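Local structure of cell division control protein 45 cdc45 putative (Entamoeba histolytica, 6CC2) at residues R263-L267 with Y268-F272; K320-L323 with K324-Y328. The protein is a Cdc45 family member that probably takes part in DNA replication, as Cdc45 does within the eukaryotic replicative helicase. All coordinates share one frame; numbering follows the deposited sequence.

Overall arrangement
The two contacts are local and lie in series along the chain, some fifty residues apart, with centres about 15 Å from each other on the same side of the molecule. Contact 1 forms the start of helix 267-273 and is largely buried; its chemistry is polar at heart, a threonine N-cap with two bridging waters, overlaid by an indole. Contact 2 lies within helix 315-331, farther from the centre of the chain and only partly buried: backbone bonds carry it, with an apolar face of phenylalanine and selenomethionine and a more exposed flank of leucines and a glutamate. The helices meet directly, L267 CD1 packing against F321 CE1 at 3.3 Å.

Contact 1: residues R263-L267 with Y268-F272; sequences RHWTL and YDSLF. With EDO (1,2-ethanediol), chain K.
T266 is the N-cap of helix 267-273, and its side chain accepts a hydrogen bond from the amide of D269: the bond from D269 N to T266 OG1 is 3.1 Å long and close to straight, at 165°. With chi1 at 70°, OG1 stands between the backbone N and the carbonyl carbon of its own residue, turned to the amide three residues on. The first helical turn then closes through the main chain, S270 N reaching T266 O at 2.9 Å and L271 N reaching L267 O at 3.0 Å. The side chains of T266 and D269 run side by side in the same direction, while the indole of W265 lies across D269. One face of this ring receives D269 CB, 3.3 Å above its plane and toward the rim, with S270 N farther along the same face. Two waters donate to D269 OD2: one accepts from W265 NE1 at 2.9 Å, in the plane of the indole, and the other is hydrogen-bonded to T266 OG1 at 2.8 Å. Behind this shell, helix 393-417 packs on W265 through I401 and K405, S270 OG is hydrogen-bonded to M260 O, and Y268 OH to D293. Farther back along the chain, R263 forms salt bridges with D256 and D356, and its NH1 also donates to O2 of a bound 1,2-ethanediol at 3.0 Å, this oxygen lying at the edge of the guanidinium and in its plane.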
ATOM      1  N   ARG A 263       2.769  15.988  11.449  1.00 16.64           N
ATOM      2  CA  ARG A 263       3.896  16.393  12.271  1.00 18.61           C
ATOM      3  C   ARG A 263       5.140  16.679  11.450  1.00 19.21           C
ATOM      4  O   ARG A 263       6.029  17.384  11.919  1.00 19.60           O
ATOM      5  CB  ARG A 263       4.184  15.322  13.325  1.00 21.12           C
ATOM      6  CG  ARG A 263       3.203  15.312  14.485  1.00 20.22           C
ATOM      7  CD  ARG A 263       3.533  14.198  15.501  1.00 21.71           C
ATOM      8  NE  ARG A 263       3.387  12.891  14.855  1.00 21.06           N
ATOM      9  CZ  ARG A 263       2.223  12.282  14.672  1.00 22.68           C
ATOM     10  NH1 ARG A 263       1.093  12.814  15.117  1.00 24.32           N
ATOM     11  NH2 ARG A 263       2.190  11.120  14.042  1.00 22.45           N
ATOM     12  N   HIS A 264       5.210  16.170  10.223  1.00 17.21           N
ATOM     13  CA  HIS A 264       6.382  16.310   9.362  1.00 18.15           C
ATOM     14  C   HIS A 264       6.106  17.236   8.185  1.00 20.91           C
ATOM     15  O   HIS A 264       6.851  17.252   7.194  1.00 21.20           O
ATOM     16  CB  HIS A 264       6.806  14.913   8.916  1.00 19.68           C
ATOM     17  CG  HIS A 264       6.817  13.953  10.058  1.00 20.30           C
ATOM     18  ND1 HIS A 264       7.758  14.015  11.067  1.00 20.40           N
ATOM     19  CD2 HIS A 264       5.952  12.976  10.413  1.00 19.12           C
ATOM     20  CE1 HIS A 264       7.476  13.091  11.974  1.00 20.98           C
ATOM     21  NE2 HIS A 264       6.373  12.472  11.613  1.00 20.72           N
ATOM     22  N   TRP A 265       5.063  18.034   8.293  1.00 19.89           N
ATOM     23  CA  TRP A 265       4.615  18.886   7.196  1.00 19.09           C
ATOM     24  C   TRP A 265       4.124  20.189   7.808  1.00 18.65           C
ATOM     25  O   TRP A 265       4.711  20.686   8.785  1.00 18.33           O
ATOM     26  CB  TRP A 265       3.526  18.171   6.404  1.00 19.12           C
ATOM     27  CG  TRP A 265       3.372  18.554   4.982  1.00 18.91           C
ATOM     28  CD1 TRP A 265       3.948  19.588   4.332  1.00 18.38           C
ATOM     29  CD2 TRP A 265       2.599  17.838   4.000  1.00 16.99           C
ATOM     30  NE1 TRP A 265       3.574  19.585   2.999  1.00 18.79           N
ATOM     31  CE2 TRP A 265       2.734  18.525   2.782  1.00 18.97           C
ATOM     32  CE3 TRP A 265       1.803  16.697   4.050  1.00 17.91           C
ATOM     33  CZ2 TRP A 265       2.112  18.099   1.615  1.00 20.42           C
ATOM     34  CZ3 TRP A 265       1.185  16.285   2.893  1.00 22.21           C
ATOM     35  CH2 TRP A 265       1.348  16.980   1.693  1.00 20.80           C
ATOM     36  N   THR A 266       3.075  20.762   7.214  1.00 17.99           N
ATOM     37  CA  THR A 266       2.398  21.954   7.715  1.00 18.63           C
ATOM     38  C   THR A 266       0.916  21.636   7.853  1.00 20.10           C
ATOM     39  O   THR A 266       0.392  20.771   7.151  1.00 18.07           O
ATOM     40  CB  THR A 266       2.547  23.169   6.804  1.00 19.10           C
ATOM     41  OG1 THR A 266       1.799  22.968   5.585  1.00 21.68           O
ATOM     42  CG2 THR A 266       4.016  23.452   6.452  1.00 20.74           C
ATOM     43  N   LEU A 267       0.228  22.354   8.747  1.00 20.31           N
ATOM     44  CA  LEU A 267      -1.215  22.157   8.870  1.00 20.78           C
ATOM     45  C   LEU A 267      -1.904  22.401   7.539  1.00 21.46           C
ATOM     46  O   LEU A 267      -2.753  21.614   7.107  1.00 18.71           O
ATOM     47  CB  LEU A 267      -1.775  23.087   9.936  1.00 23.56           C
ATOM     48  CG  LEU A 267      -3.307  23.174   9.983  1.00 28.91           C
ATOM     49  CD1 LEU A 267      -3.925  21.814  10.226  1.00 34.58           C
ATOM     50  CD2 LEU A 267      -3.750  24.189  11.051  1.00 33.08           C
ATOM     51  N   TYR A 268      -1.532  23.492   6.867  1.00 20.76           N
ATOM     52  CA  TYR A 268      -2.188  23.901   5.635  1.00 22.88           C
ATOM     53  C   TYR A 268      -2.120  22.808   4.584  1.00 23.87           C
ATOM     54  O   TYR A 268      -3.142  22.419   4.013  1.00 22.57           O
ATOM     55  CB  TYR A 268      -1.525  25.181   5.130  1.00 24.09           C
ATOM     56  CG  TYR A 268      -2.196  25.853   3.965  1.00 26.08           C
ATOM     57  CD1 TYR A 268      -3.204  26.791   4.162  1.00 26.78           C
ATOM     58  CD2 TYR A 268      -1.805  25.571   2.676  1.00 27.21           C
ATOM     59  CE1 TYR A 268      -3.811  27.430   3.105  1.00 29.56           C
ATOM     60  CE2 TYR A 268      -2.417  26.204   1.593  1.00 31.11           C
ATOM     61  CZ  TYR A 268      -3.418  27.127   1.818  1.00 33.39           C
ATOM     62  OH  TYR A 268      -4.024  27.751   0.761  1.00 37.42           O
ATOM     63  N   ASP A 269      -0.918  22.303   4.313  1.00 19.07           N
ATOM     64  CA  ASP A 269      -0.752  21.349   3.233  1.00 19.40           C
ATOM     65  C   ASP A 269      -1.112  19.933   3.646  1.00 21.37           C
ATOM     66  O   ASP A 269      -1.616  19.169   2.821  1.00 19.92           O
ATOM     67  CB  ASP A 269       0.672  21.419   2.726  1.00 19.80           C
ATOM     68  CG  ASP A 269       0.836  22.492   1.650  1.00 31.03           C
ATOM     69  OD1 ASP A 269      -0.099  22.647   0.841  1.00 35.02           O
ATOM     70  OD2 ASP A 269       1.860  23.186   1.642  1.00 36.86           O
ATOM     71  N   SER A 270      -0.914  19.565   4.913  1.00 18.40           N
ATOM     72  CA  SER A 270      -1.336  18.233   5.337  1.00 19.44           C
ATOM     73  C   SER A 270      -2.842  18.097   5.201  1.00 19.82           C
ATOM     74  O   SER A 270      -3.355  17.104   4.676  1.00 18.60           O
ATOM     75  CB  SER A 270      -0.878  17.970   6.770  1.00 19.56           C
ATOM     76  OG  SER A 270      -1.328  16.698   7.213  1.00 19.07           O
ATOM     77  N   LEU A 271      -3.576  19.100   5.666  1.00 18.60           N
ATOM     78  CA  LEU A 271      -5.031  19.044   5.570  1.00 18.30           C
ATOM     79  C   LEU A 271      -5.497  19.000   4.125  1.00 21.68           C
ATOM     80  O   LEU A 271      -6.380  18.215   3.775  1.00 21.85           O
ATOM     81  CB  LEU A 271      -5.648  20.247   6.291  1.00 22.71           C
ATOM     82  CG  LEU A 271      -7.163  20.355   6.287  1.00 26.74           C
ATOM     83  CD1 LEU A 271      -7.818  19.129   6.870  1.00 30.73           C
ATOM     84  CD2 LEU A 271      -7.583  21.608   7.053  1.00 27.26           C
ATOM     85  N   PHE A 272      -4.895  19.817   3.263  1.00 21.54           N
ATOM     86  CA  PHE A 272      -5.341  19.886   1.869  1.00 22.33           C
ATOM     87  C   PHE A 272      -5.073  18.586   1.121  1.00 21.67           C
ATOM     88  O   PHE A 272      -5.794  18.270   0.173  1.00 23.18           O
ATOM     89  CB  PHE A 272      -4.653  21.057   1.164  1.00 21.39           C
ATOM     90  CG  PHE A 272      -5.273  21.413  -0.173  1.00 19.85           C
ATOM     91  CD1 PHE A 272      -6.400  22.204  -0.234  1.00 22.09           C
ATOM     92  CD2 PHE A 272      -4.723  20.940  -1.339  1.00 23.64           C
ATOM     93  CE1 PHE A 272      -6.965  22.528  -1.445  1.00 24.44           C
ATOM     94  CE2 PHE A 272      -5.292  21.258  -2.573  1.00 25.66           C
ATOM     95  CZ  PHE A 272      -6.412  22.052  -2.613  1.00 24.72           C
TER
HETATM   96  C1  EDO K 610      -2.039  15.839  16.203  1.00 72.95           C
HETATM   97  O1  EDO K 610      -2.254  16.208  17.571  1.00 75.82           O
HETATM   98  C2  EDO K 610      -0.545  15.877  15.900  1.00 70.22           C
HETATM   99  O2  EDO K 610       0.161  15.050  16.832  1.00 67.99           O
HETATM  100  O   HOH W   1       4.387  21.988   1.532  1.00 39.00           O
HETATM  101  O   HOH W   2       2.186  24.931   3.668  1.00 36.14           O

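Contact 2: residues K320-L323 with K324-Y328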
ATOM      1  N   LYS A 320      -6.455  25.320  18.870  1.00 25.05           N
ATOM      2  CA  LYS A 320      -7.566  25.822  18.062  1.00 25.95           C
ATOM      3  C   LYS A 320      -7.904  24.858  16.938  1.00 24.68           C
ATOM      4  O   LYS A 320      -9.080  24.568  16.678  1.00 27.92           O
ATOM      5  CB  LYS A 320      -7.237  27.203  17.476  1.00 28.72           C
ATOM      6  CG  LYS A 320      -7.474  28.366  18.413  1.00 32.10           C
ATOM      7  CD  LYS A 320      -7.010  29.693  17.776  1.00 39.76           C
ATOM      8  CE  LYS A 320      -8.049  30.793  17.927  1.00 47.32           C
ATOM      9  NZ  LYS A 320      -7.418  32.124  17.965  1.00 58.84           N
ATOM     10  N   PHE A 321      -6.879  24.370  16.237  1.00 21.66           N
ATOM     11  CA  PHE A 321      -7.087  23.437  15.129  1.00 24.94           C
ATOM     12  C   PHE A 321      -7.779  22.168  15.609  1.00 25.24           C
ATOM     13  O   PHE A 321      -8.777  21.729  15.026  1.00 26.87           O
ATOM     14  CB  PHE A 321      -5.734  23.136  14.484  1.00 25.94           C
ATOM     15  CG  PHE A 321      -5.660  21.799  13.804  1.00 40.80           C
ATOM     16  CD1 PHE A 321      -6.380  21.541  12.657  1.00 47.70           C
ATOM     17  CD2 PHE A 321      -4.848  20.798  14.325  1.00 53.78           C
ATOM     18  CE1 PHE A 321      -6.295  20.297  12.035  1.00 49.36           C
ATOM     19  CE2 PHE A 321      -4.767  19.559  13.715  1.00 57.56           C
ATOM     20  CZ  PHE A 321      -5.495  19.312  12.569  1.00 53.03           C
ATOM     21  N   LEU A 322      -7.286  21.579  16.695  1.00 24.36           N
ATOM     22  CA  LEU A 322      -7.871  20.342  17.196  1.00 24.64           C
ATOM     23  C   LEU A 322      -9.333  20.535  17.580  1.00 25.72           C
ATOM     24  O   LEU A 322     -10.193  19.712  17.244  1.00 27.14           O
ATOM     25  CB  LEU A 322      -7.074  19.840  18.398  1.00 30.31           C
ATOM     26  CG  LEU A 322      -7.707  18.745  19.257  1.00 52.57           C
ATOM     27  CD1 LEU A 322      -7.997  17.497  18.440  1.00 58.21           C
ATOM     28  CD2 LEU A 322      -6.809  18.411  20.449  1.00 62.46           C
ATOM     29  N   LEU A 323      -9.638  21.610  18.299  1.00 25.94           N
ATOM     30  CA  LEU A 323     -11.019  21.819  18.728  1.00 29.25           C
ATOM     31  C   LEU A 323     -11.932  22.051  17.533  1.00 32.41           C
ATOM     32  O   LEU A 323     -13.043  21.510  17.480  1.00 31.20           O
ATOM     33  CB  LEU A 323     -11.089  23.001  19.684  1.00 27.92           C
ATOM     34  CG  LEU A 323     -12.477  23.321  20.252  1.00 38.15           C
ATOM     35  CD1 LEU A 323     -13.055  22.094  20.938  1.00 44.92           C
ATOM     36  CD2 LEU A 323     -12.413  24.501  21.223  1.00 45.93           C
ATOM     37  N   LYS A 324     -11.485  22.855  16.567  1.00 27.28           N
ATOM     38  CA  LYS A 324     -12.291  23.118  15.385  1.00 27.68           C
ATOM     39  C   LYS A 324     -12.497  21.854  14.562  1.00 27.51           C
ATOM     40  O   LYS A 324     -13.614  21.601  14.085  1.00 30.05           O
ATOM     41  CB  LYS A 324     -11.626  24.211  14.544  1.00 29.01           C
ATOM     42  CG  LYS A 324     -11.777  25.625  15.137  1.00 31.31           C
ATOM     43  CD  LYS A 324     -13.228  26.041  15.146  1.00 37.51           C
ATOM     44  CE  LYS A 324     -13.383  27.564  15.130  1.00 45.40           C
ATOM     45  NZ  LYS A 324     -14.804  27.963  15.095  1.00 47.87           N
HETATM   46  N   MSE A 325     -11.448  21.038  14.407  1.00 27.86           N
HETATM   47  CA  MSE A 325     -11.526  19.826  13.604  1.00 28.87           C
HETATM   48  C   MSE A 325     -12.434  18.790  14.252  1.00 28.60           C
HETATM   49  O   MSE A 325     -13.124  18.036  13.558  1.00 27.72           O
HETATM   50  CB  MSE A 325     -10.142  19.245  13.372  1.00 33.23           C
HETATM   51  CG  MSE A 325      -9.342  19.948  12.296  1.00 43.33           C
HETATM   52 SE   MSE A 325     -10.133  19.753  10.503  1.00 47.41          SE
HETATM   53  CE  MSE A 325     -10.096  17.827  10.362  1.00 54.95           C
ATOM     54  N   GLU A 326     -12.431  18.740  15.585  1.00 31.14           N
ATOM     55  CA  GLU A 326     -13.378  17.888  16.286  1.00 39.09           C
ATOM     56  C   GLU A 326     -14.802  18.218  15.865  1.00 35.52           C
ATOM     57  O   GLU A 326     -15.576  17.320  15.515  1.00 33.84           O
ATOM     58  CB  GLU A 326     -13.201  18.037  17.797  1.00 54.39           C
ATOM     59  CG  GLU A 326     -11.951  17.355  18.342  1.00 71.27           C
ATOM     60  CD  GLU A 326     -11.807  17.495  19.849  1.00 79.90           C
ATOM     61  OE1 GLU A 326     -12.730  18.040  20.492  1.00 83.06           O
ATOM     62  OE2 GLU A 326     -10.771  17.059  20.390  1.00 79.26           O
ATOM     63  N   GLY A 327     -15.155  19.512  15.871  1.00 32.35           N
ATOM     64  CA  GLY A 327     -16.482  19.916  15.434  1.00 33.88           C
ATOM     65  C   GLY A 327     -16.720  19.636  13.962  1.00 35.03           C
ATOM     66  O   GLY A 327     -17.751  19.077  13.582  1.00 34.68           O
ATOM     67  N   TYR A 328     -15.767  20.019  13.108  1.00 31.98           N
ATOM     68  CA  TYR A 328     -15.922  19.754  11.678  1.00 31.02           C
ATOM     69  C   TYR A 328     -16.138  18.263  11.425  1.00 30.74           C
ATOM     70  O   TYR A 328     -16.912  17.878  10.546  1.00 32.51           O
ATOM     71  CB  TYR A 328     -14.695  20.232  10.902  1.00 32.32           C
ATOM     72  CG  TYR A 328     -14.438  21.722  10.940  1.00 32.96           C
ATOM     73  CD1 TYR A 328     -15.466  22.629  11.140  1.00 36.36           C
ATOM     74  CD2 TYR A 328     -13.157  22.216  10.760  1.00 31.47           C
ATOM     75  CE1 TYR A 328     -15.218  23.993  11.163  1.00 39.71           C
ATOM     76  CE2 TYR A 328     -12.897  23.561  10.775  1.00 40.17           C
ATOM     77  CZ  TYR A 328     -13.928  24.449  10.983  1.00 41.19           C
ATOM     78  OH  TYR A 328     -13.646  25.793  11.002  1.00 44.79           O
TER
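F321 and M325, a selenomethionine, lie one turn apart on helix 315-331 and make an oblique Met-aromatic contact. The selenium is 5.3 Å from the centroid of the F321 ring and 65° off its normal. F321 CG is roughly anti to the backbone N (chi1 153°) and M325 CG stands beside its own, which together bring ring and side chain to each other; bends at chi2 and chi3 of M325 then place SE beside the edge of the Y328 ring, in its plane. The backbone beneath is regular: M325 N donates to F321 O at 2.8 Å, nearly along the C=O axis, and K324 N and E326 N each reach the carbonyl four residues back at 3.0 Å. The bond from G327 N to L323 O, at 3.3 Å, is weak. On another flank the chi1 of E326, -74°, directs its side chain back along the helix toward L322, and the chain stays extended beyond CG. There OE2 of E326 lies 3.4 Å from L322 CD1, while L323 CD1 is only loosely near E326 OE1, at 4.1 Å. K324 instead folds at chi2, its CB and CG both resting against K320 O, while its ammonium forms a weak, long ion pair with D298. That carboxylate also accepts from Y328 OH, tying this side of the helix to the end of helix 288-298. F321 packs on L259 and M325 on F334 and L337, whereas L322 and E326 both touch F338 at the start of strand 338-344.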